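Local coordinates for Glyoxalase/bleomycin resistance protein/dioxygenase (Sphaerobacter thermophilus, PDB 4HC5), which is of unknown specific function but belongs to the vicinal oxygen chelate superfamily and may act as a dioxygenase, at residues V14-L28 against T61-R75. Numbering follows the deposited sequence.
Sequences VHSATIIVSDQEKAL and TQVALGLPSWYEDGR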
loop_
_atom_site.group_PDB
_atom_site.type_symbol
_atom_site.label_atom_id
_atom_site.label_comp_id
_atom_site.label_asym_id
_atom_site.label_seq_id
_atom_site.Cartn_x
_atom_site.Cartn_y
_atom_site.Cartn_z
ATOM N N VAL A 14 -2.848 8.069 -2.475
ATOM C CA VAL A 14 -2.845 6.981 -1.482
ATOM C C VAL A 14 -2.192 7.499 -0.192
ATOM O O VAL A 14 -1.027 7.876 -0.177
ATOM C CB VAL A 14 -2.148 5.758 -2.002
ATOM C CG1 VAL A 14 -2.117 4.688 -0.863
ATOM C CG2 VAL A 14 -2.804 5.222 -3.279
ATOM N N HIS A 15 -2.960 7.560 0.897
ATOM C CA HIS A 15 -2.416 7.998 2.175
ATOM C C HIS A 15 -1.389 7.000 2.744
ATOM O O HIS A 15 -0.299 7.385 3.195
ATOM C CB HIS A 15 -3.545 8.206 3.201
ATOM C CG HIS A 15 -3.020 8.615 4.510
ATOM N ND1 HIS A 15 -2.619 7.707 5.466
ATOM C CD2 HIS A 15 -2.727 9.846 5.009
ATOM C CE1 HIS A 15 -2.102 8.394 6.521
ATOM N NE2 HIS A 15 -2.153 9.689 6.241
ATOM N N SER A 16 -1.782 5.741 2.731
ATOM C CA SER A 16 -1.015 4.692 3.423
ATOM C C SER A 16 -1.516 3.334 2.965
ATOM O O SER A 16 -2.638 3.172 2.569
ATOM C CB SER A 16 -1.127 4.792 4.938
ATOM O OG SER A 16 -2.440 4.959 5.400
ATOM N N ALA A 17 -0.590 2.368 3.075
ATOM C CA ALA A 17 -0.892 0.927 3.015
ATOM C C ALA A 17 -0.426 0.333 4.366
ATOM O O ALA A 17 0.310 0.982 5.102
ATOM C CB ALA A 17 -0.139 0.295 1.860
ATOM N N THR A 18 -0.904 -0.834 4.672
ATOM C CA THR A 18 -0.684 -1.446 5.963
ATOM C C THR A 18 0.085 -2.773 5.854
ATOM O O THR A 18 -0.182 -3.578 4.944
ATOM C CB THR A 18 -2.041 -1.696 6.691
ATOM O OG1 THR A 18 -2.772 -0.476 6.752
ATOM C CG2 THR A 18 -1.900 -2.234 8.127
ATOM N N ILE A 19 0.998 -2.925 6.814
ATOM C CA ILE A 19 1.628 -4.271 6.990
ATOM C C ILE A 19 1.220 -4.729 8.413
ATOM O O ILE A 19 0.807 -3.942 9.233
ATOM C CB ILE A 19 3.109 -4.266 6.781
ATOM C CG1 ILE A 19 3.824 -3.359 7.794
ATOM C CG2 ILE A 19 3.462 -3.861 5.333
ATOM C CD1 ILE A 19 5.359 -3.504 7.851
ATOM N N ILE A 20 1.317 -6.003 8.630
ATOM C CA ILE A 20 1.009 -6.633 9.926
ATOM C C ILE A 20 2.320 -7.048 10.591
ATOM O O ILE A 20 3.083 -7.815 10.031
ATOM C CB ILE A 20 0.038 -7.807 9.708
ATOM C CG1 ILE A 20 -1.182 -7.459 8.826
ATOM C CG2 ILE A 20 -0.455 -8.351 11.076
ATOM C CD1 ILE A 20 -2.110 -6.376 9.337
ATOM N N VAL A 21 2.445 -6.579 11.820
ATOM C CA VAL A 21 3.603 -6.830 12.653
ATOM C C VAL A 21 3.166 -7.455 13.980
ATOM O O VAL A 21 1.992 -7.389 14.325
ATOM C CB VAL A 21 4.473 -5.568 12.885
ATOM C CG1 VAL A 21 4.959 -5.004 11.507
ATOM C CG2 VAL A 21 3.788 -4.534 13.732
ATOM N N SER A 22 4.117 -8.038 14.716
ATOM C CA SER A 22 3.758 -8.660 16.010
ATOM C C SER A 22 3.891 -7.704 17.198
ATOM O O SER A 22 3.298 -7.925 18.268
ATOM C CB SER A 22 4.601 -9.876 16.240
ATOM O OG SER A 22 5.986 -9.616 16.204
ATOM N N ASP A 23 4.690 -6.642 17.021
ATOM C CA ASP A 23 5.028 -5.708 18.068
ATOM C C ASP A 23 5.305 -4.382 17.417
ATOM O O ASP A 23 6.291 -4.184 16.716
ATOM C CB ASP A 23 6.229 -6.262 18.880
ATOM C CG ASP A 23 6.623 -5.448 20.050
ATOM O OD1 ASP A 23 6.728 -4.224 19.918
ATOM O OD2 ASP A 23 7.036 -6.067 21.122
ATOM N N GLN A 24 4.443 -3.447 17.738
ATOM C CA GLN A 24 4.555 -2.107 17.148
ATOM C C GLN A 24 5.850 -1.375 17.514
ATOM O O GLN A 24 6.435 -0.675 16.645
ATOM C CB GLN A 24 3.317 -1.249 17.337
ATOM C CG GLN A 24 2.048 -1.791 16.739
ATOM C CD GLN A 24 0.879 -0.878 16.971
ATOM O OE1 GLN A 24 0.465 -0.715 18.176
ATOM N NE2 GLN A 24 0.362 -0.273 15.989
ATOM N N GLU A 25 6.269 -1.396 18.776
ATOM C CA GLU A 25 7.507 -0.749 19.197
ATOM C C GLU A 25 8.726 -1.306 18.513
ATOM O O GLU A 25 9.602 -0.561 18.100
ATOM C CB GLU A 25 7.633 -0.913 20.717
ATOM C CG GLU A 25 6.952 0.159 21.503
ATOM C CD GLU A 25 7.296 1.606 21.082
ATOM O OE1 GLU A 25 8.467 1.944 20.859
ATOM O OE2 GLU A 25 6.381 2.354 20.961
ATOM N N LYS A 26 8.798 -2.635 18.438
ATOM C CA LYS A 26 9.947 -3.267 17.779
ATOM C C LYS A 26 9.921 -2.969 16.290
ATOM O O LYS A 26 10.973 -2.739 15.676
ATOM C CB LYS A 26 9.964 -4.762 17.995
ATOM C CG LYS A 26 10.359 -5.101 19.421
ATOM C CD LYS A 26 10.258 -6.552 19.682
ATOM C CE LYS A 26 10.466 -6.838 21.170
ATOM N NZ LYS A 26 11.870 -7.233 21.403
ATOM N N ALA A 27 8.721 -2.946 15.711
ATOM C CA ALA A 27 8.602 -2.620 14.280
ATOM C C ALA A 27 9.044 -1.198 13.995
ATOM O O ALA A 27 9.803 -0.930 13.061
ATOM C CB ALA A 27 7.205 -2.912 13.758
ATOM N N LEU A 28 8.674 -0.274 14.884
ATOM C CA LEU A 28 9.144 1.113 14.748
ATOM C C LEU A 28 10.668 1.146 14.756
ATOM O O LEU A 28 11.287 1.883 13.943
ATOM C CB LEU A 28 8.603 2.011 15.842
ATOM C CG LEU A 28 7.216 2.601 15.635
ATOM C CD1 LEU A 28 6.752 3.273 16.943
ATOM C CD2 LEU A 28 7.335 3.663 14.496
ATOM N N THR A 61 3.369 8.738 0.562
ATOM C CA THR A 61 2.604 7.591 1.051
ATOM C C THR A 61 3.347 6.932 2.250
ATOM O O THR A 61 4.513 6.549 2.133
ATOM C CB THR A 61 2.274 6.650 -0.073
ATOM O OG1 THR A 61 1.523 7.306 -1.079
ATOM C CG2 THR A 61 1.502 5.419 0.419
ATOM N N GLN A 62 2.601 6.697 3.297
ATOM C CA GLN A 62 3.060 6.093 4.557
ATOM C C GLN A 62 2.782 4.593 4.564
ATOM O O GLN A 62 1.981 4.087 3.759
ATOM C CB GLN A 62 2.361 6.793 5.696
ATOM C CG GLN A 62 2.612 8.288 5.796
ATOM C CD GLN A 62 1.716 9.008 6.797
ATOM O OE1 GLN A 62 1.159 8.405 7.727
ATOM N NE2 GLN A 62 1.544 10.316 6.579
ATOM N N VAL A 63 3.423 3.893 5.483
ATOM C CA VAL A 63 3.123 2.488 5.782
ATOM C C VAL A 63 2.663 2.426 7.256
ATOM O O VAL A 63 3.369 2.897 8.166
ATOM C CB VAL A 63 4.380 1.616 5.584
ATOM C CG1 VAL A 63 4.133 0.145 6.029
ATOM C CG2 VAL A 63 4.879 1.723 4.121
ATOM N N ALA A 64 1.440 1.892 7.450
ATOM C CA ALA A 64 0.879 1.687 8.767
ATOM C C ALA A 64 1.428 0.300 9.294
ATOM O O ALA A 64 1.496 -0.697 8.560
ATOM C CB ALA A 64 -0.649 1.679 8.711
ATOM N N LEU A 65 1.819 0.367 10.564
ATOM C CA LEU A 65 2.342 -0.833 11.261
ATOM C C LEU A 65 1.217 -1.371 12.118
ATOM O O LEU A 65 1.045 -0.988 13.256
ATOM C CB LEU A 65 3.542 -0.404 12.107
ATOM C CG LEU A 65 4.740 0.230 11.307
ATOM C CD1 LEU A 65 5.884 0.581 12.246
ATOM C CD2 LEU A 65 5.177 -0.687 10.138
ATOM N N GLY A 66 0.411 -2.231 11.493
ATOM C CA GLY A 66 -0.792 -2.788 12.097
ATOM C C GLY A 66 -0.503 -4.072 12.904
ATOM O O GLY A 66 0.551 -4.677 12.767
ATOM N N LEU A 67 -1.462 -4.450 13.730
ATOM C CA LEU A 67 -1.399 -5.693 14.509
ATOM C C LEU A 67 -2.466 -6.665 14.057
ATOM O O LEU A 67 -3.554 -6.189 13.634
ATOM C CB LEU A 67 -1.583 -5.444 16.010
ATOM C CG LEU A 67 -0.442 -4.693 16.732
ATOM C CD1 LEU A 67 -0.908 -4.220 18.103
ATOM C CD2 LEU A 67 0.835 -5.532 16.804
ATOM N N PRO A 68 -2.265 -7.984 14.237
ATOM C CA PRO A 68 -3.332 -8.881 13.943
ATOM C C PRO A 68 -4.640 -8.528 14.629
ATOM O O PRO A 68 -5.755 -8.714 14.097
ATOM C CB PRO A 68 -2.782 -10.221 14.383
ATOM C CG PRO A 68 -1.316 -10.087 14.210
ATOM C CD PRO A 68 -1.016 -8.666 14.551
ATOM N N SER A 69 -4.516 -8.017 15.846
ATOM C CA SER A 69 -5.716 -7.648 16.608
ATOM C C SER A 69 -6.578 -6.546 16.047
ATOM O O SER A 69 -7.698 -6.332 16.511
ATOM C CB SER A 69 -5.353 -7.306 18.002
ATOM O OG SER A 69 -4.453 -6.209 18.099
ATOM N N TRP A 70 -6.012 -5.798 15.116
ATOM C CA TRP A 70 -6.803 -4.787 14.394
ATOM C C TRP A 70 -7.912 -5.370 13.545
ATOM O O TRP A 70 -8.824 -4.637 13.139
ATOM C CB TRP A 70 -5.949 -3.946 13.427
ATOM C CG TRP A 70 -4.983 -2.959 14.062
ATOM C CD1 TRP A 70 -4.594 -2.817 15.363
ATOM C CD2 TRP A 70 -4.265 -1.939 13.338
ATOM N NE1 TRP A 70 -3.663 -1.836 15.486
ATOM C CE2 TRP A 70 -3.459 -1.246 14.271
ATOM C CE3 TRP A 70 -4.200 -1.602 12.009
ATOM C CZ2 TRP A 70 -2.659 -0.162 13.913
ATOM C CZ3 TRP A 70 -3.396 -0.492 11.654
ATOM C CH2 TRP A 70 -2.662 0.206 12.590
ATOM N N TYR A 71 -7.809 -6.650 13.211
ATOM C CA TYR A 71 -8.600 -7.275 12.160
ATOM C C TYR A 71 -9.431 -8.466 12.625
ATOM O O TYR A 71 -9.111 -9.087 13.598
ATOM C CB TYR A 71 -7.700 -7.671 10.985
ATOM C CG TYR A 71 -7.049 -6.483 10.345
ATOM C CD1 TYR A 71 -7.719 -5.741 9.416
ATOM C CD2 TYR A 71 -5.790 -6.084 10.699
ATOM C CE1 TYR A 71 -7.149 -4.639 8.838
ATOM C CE2 TYR A 71 -5.213 -4.976 10.127
ATOM C CZ TYR A 71 -5.908 -4.258 9.205
ATOM O OH TYR A 71 -5.396 -3.141 8.586
ATOM N N GLU A 72 -10.501 -8.732 11.898
ATOM C CA GLU A 72 -11.424 -9.817 12.203
ATOM C C GLU A 72 -11.218 -11.024 11.326
ATOM O O GLU A 72 -11.855 -12.013 11.522
ATOM C CB GLU A 72 -12.859 -9.368 12.016
ATOM C CG GLU A 72 -13.274 -8.232 12.890
ATOM C CD GLU A 72 -13.032 -8.501 14.341
ATOM O OE1 GLU A 72 -13.396 -9.566 14.830
ATOM O OE2 GLU A 72 -12.461 -7.645 14.991
ATOM N N ASP A 73 -10.369 -10.926 10.326
ATOM C CA ASP A 73 -10.187 -12.010 9.395
ATOM C C ASP A 73 -8.971 -12.896 9.566
ATOM O O ASP A 73 -8.714 -13.673 8.740
ATOM C CB ASP A 73 -10.277 -11.527 7.947
ATOM C CG ASP A 73 -9.106 -10.650 7.520
ATOM O OD1 ASP A 73 -8.292 -10.293 8.336
ATOM O OD2 ASP A 73 -9.046 -10.354 6.341
ATOM N N GLY A 74 -8.243 -12.746 10.651
ATOM C CA GLY A 74 -7.103 -13.604 10.901
ATOM C C GLY A 74 -5.812 -13.276 10.174
ATOM O O GLY A 74 -4.937 -14.029 10.209
ATOM N N ARG A 75 -5.721 -12.119 9.548
ATOM C CA ARG A 75 -4.494 -11.748 8.894
ATOM C C ARG A 75 -3.373 -11.603 9.909
ATOM O O ARG A 75 -3.556 -11.043 10.942
ATOM C CB ARG A 75 -4.679 -10.487 8.050
ATOM C CG ARG A 75 -4.970 -9.199 8.767
ATOM C CD ARG A 75 -5.230 -8.083 7.748
ATOM N NE ARG A 75 -6.535 -8.230 7.161
ATOM C CZ ARG A 75 -7.022 -7.442 6.212
ATOM N NH1 ARG A 75 -6.297 -6.443 5.748
ATOM N NH2 ARG A 75 -8.229 -7.637 5.738
HETATM O O HOH W 1 -1.100 12.110 7.117
HETATM O O HOH W 2 -2.596 -1.040 18.150
#
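L65 is the main bump: its CD1 reaches the hollow between A27 and L28 at the start of helix 24-34, lying 4.0 Å from A27 CB, while its CD2 sits 3.6 Å from I19 CD1, the two side chains running abreast. The strands that carry them, 14-20 and 62-66, pair in parallel by alternating backbone hydrogen bonds, the first and last strands of a beta-alpha-beta-beta-beta unit (order 1-4-3-2), as in the vicinal oxygen chelate fold. On the sheet face bearing T18, A64 and I20, G66, without a side chain, lets T18 CG2 and one face of W70, met toward its rim by G66 CA, close in. I20 fills a second hollow with both branches: CD1 comes 3.5 Å from Y71 CE2 and also meets R75 CD, while CG2 passes P68 CD at 3.5 Å. R75 CD in turn lies over the centre of the Y71 ring, and R75 grips the D73 carboxylate side-on, NE to OD1 and NH2 to OD2; NH2 also bonds Y80 O of the second subunit. Q24, extended beyond CG, sends NE2 almost straight down the C=O axis of L65 (2.9 Å to L65 O), its amide also bonding R50 O; a water joins Q24 OE1 to W70 NE1. Helix 24-34 covers the face of I19 and L65, where Y31 touches both, strand 49-55 flanks 62-66, and beyond V14 and S16 the second subunit continues the sheet in antiparallel pairing, its G82 O bonded to T18 OG1.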